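PDB 4HAM: Lmo2241 protein from Listeria monocytogenes, which probably binds DNA as a transcription regulator of the GntR family, through a winged helix-turn-helix domain. Local coordinates for residues 21-26 and 30-35. Sequence-based numbering, arbitrary orientation. Where two conformers were deposited one is given.
Sequences QKIKEQ and GVLQEG
G30 breaks helix 15-29 just beyond the last turn, whose carbonyl Q26 O faces the departing chain. With positive phi, a conformation open to a residue without a side chain, G30 closes the helix in a Schellman motif. V31 brings its CB to 3.7 Å from Q26 O, while its backbone nitrogen gives that oxygen a weak, bent bond (V31 N to Q26 O 3.0 Å, 122° at the hydrogen). L32 supplies the straighter one, L32 N to Q26 O at 3.1 Å and 175°. The L32 nitrogen stands well above the carbonyl plane, and with the weak V31 bond two successive amides meet one oxygen at the helix end. This is the exit from the first helix of the winged helix-turn-helix fold of GntR regulators, where the chain turns toward strand 37-38 of the small antiparallel sheet. L32 then swings its side chain back over the helix: with CG anti to its own carbonyl carbon (chi1 -71°), CD1 lies in the corner formed by Q26 and I23. There L32 CD1 is 3.8 Å from Q26 CB. An apolar methyl also meets the amide oxygen, L32 CD1 to Q26 OE1 at 3.4 Å. On the I23 side, L32 CD1 comes to 4.1 Å from I23 CG2. The extended Q26 chain runs across the leucine, and its NE2 bonds to the carbonyl of A3, near the chain's N-terminus. At E34 and G35 the chain has left the helix for the sheet, G35 pairing through its backbone with I78 and the E34 carboxylate bonding to Q81 and T82.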
# COMPACT_ATOMS: atom_id res chain seq x y z
N GLN A 21 -1.79 5.80 12.01
CA GLN A 21 -2.94 5.11 11.42
C GLN A 21 -4.03 4.80 12.44
O GLN A 21 -5.20 4.80 12.10
CB GLN A 21 -2.50 3.84 10.67
CG GLN A 21 -1.62 4.11 9.43
CD GLN A 21 -2.38 4.80 8.31
OE1 GLN A 21 -2.39 6.03 8.21
NE2 GLN A 21 -3.03 4.02 7.46
N LYS A 22 -3.65 4.55 13.69
CA LYS A 22 -4.64 4.30 14.73
C LYS A 22 -5.42 5.58 15.08
O LYS A 22 -6.64 5.53 15.26
CB LYS A 22 -3.97 3.73 15.98
CG LYS A 22 -3.58 2.27 15.82
CD LYS A 22 -4.81 1.35 15.95
CE LYS A 22 -4.39 -0.11 15.88
NZ LYS A 22 -5.52 -1.05 16.12
N ILE A 23 -4.72 6.70 15.15
CA ILE A 23 -5.38 7.98 15.39
C ILE A 23 -6.35 8.30 14.26
O ILE A 23 -7.50 8.70 14.51
CB ILE A 23 -4.37 9.12 15.57
CG1 ILE A 23 -3.56 8.91 16.84
CG2 ILE A 23 -5.10 10.48 15.62
CD1 ILE A 23 -4.41 8.79 18.06
N LYS A 24 -5.90 8.12 13.02
CA LYS A 24 -6.75 8.32 11.85
C LYS A 24 -8.01 7.45 11.90
O LYS A 24 -9.13 7.92 11.65
CB LYS A 24 -5.95 8.01 10.57
CG LYS A 24 -6.66 8.38 9.29
CD LYS A 24 -5.87 7.98 8.04
CE LYS A 24 -4.58 8.78 7.88
NZ LYS A 24 -3.88 8.49 6.59
N GLU A 25 -7.83 6.17 12.22
CA GLU A 25 -8.94 5.21 12.32
C GLU A 25 -9.92 5.60 13.42
O GLU A 25 -11.13 5.46 13.27
CB GLU A 25 -8.40 3.79 12.58
CG GLU A 25 -9.45 2.70 12.37
CD GLU A 25 -8.96 1.32 12.80
OE1 GLU A 25 -7.76 1.18 13.12
OE2 GLU A 25 -9.77 0.38 12.80
N GLN A 26 -9.40 6.09 14.54
CA GLN A 26 -10.28 6.54 15.62
C GLN A 26 -11.10 7.76 15.23
O GLN A 26 -12.23 7.92 15.67
CB GLN A 26 -9.48 6.82 16.88
CG GLN A 26 -9.02 5.56 17.57
CD GLN A 26 -8.26 5.85 18.83
OE1 GLN A 26 -8.21 6.99 19.29
NE2 GLN A 26 -7.65 4.82 19.39
N GLY A 30 -15.29 7.94 14.81
CA GLY A 30 -16.01 8.90 15.64
C GLY A 30 -15.63 8.81 17.11
O GLY A 30 -16.20 9.50 17.96
N VAL A 31 -14.64 7.97 17.42
CA VAL A 31 -14.14 7.88 18.78
C VAL A 31 -13.42 9.17 19.11
O VAL A 31 -13.50 9.66 20.24
CB VAL A 31 -13.20 6.67 18.97
CG1 VAL A 31 -12.39 6.81 20.25
CG2 VAL A 31 -14.00 5.37 18.96
N LEU A 32 -12.73 9.71 18.11
CA LEU A 32 -12.17 11.06 18.18
C LEU A 32 -12.99 11.98 17.28
O LEU A 32 -13.29 11.65 16.13
CB LEU A 32 -10.70 11.06 17.77
CG LEU A 32 -9.72 10.41 18.75
CD1 LEU A 32 -8.33 10.21 18.12
CD2 LEU A 32 -9.63 11.28 20.00
N GLN A 33 -13.38 13.14 17.81
CA GLN A 33 -14.24 14.07 17.08
C GLN A 33 -13.47 15.35 16.78
O GLN A 33 -12.54 15.67 17.49
CB GLN A 33 -15.45 14.43 17.93
CG GLN A 33 -16.36 13.26 18.27
CD GLN A 33 -17.53 13.67 19.15
OE1 GLN A 33 -17.34 14.10 20.29
NE2 GLN A 33 -18.74 13.57 18.61
N GLU A 34 -13.89 16.06 15.74
CA GLU A 34 -13.32 17.36 15.40
C GLU A 34 -13.26 18.23 16.65
O GLU A 34 -14.21 18.28 17.42
CB GLU A 34 -14.16 18.04 14.31
CG GLU A 34 -13.68 19.43 13.90
CD GLU A 34 -14.50 20.05 12.77
OE1 GLU A 34 -14.50 21.30 12.65
OE2 GLU A 34 -15.13 19.30 12.00
N GLY A 35 -12.12 18.88 16.87
CA GLY A 35 -11.99 19.80 17.99
C GLY A 35 -11.60 19.13 19.29
O GLY A 35 -11.28 19.80 20.27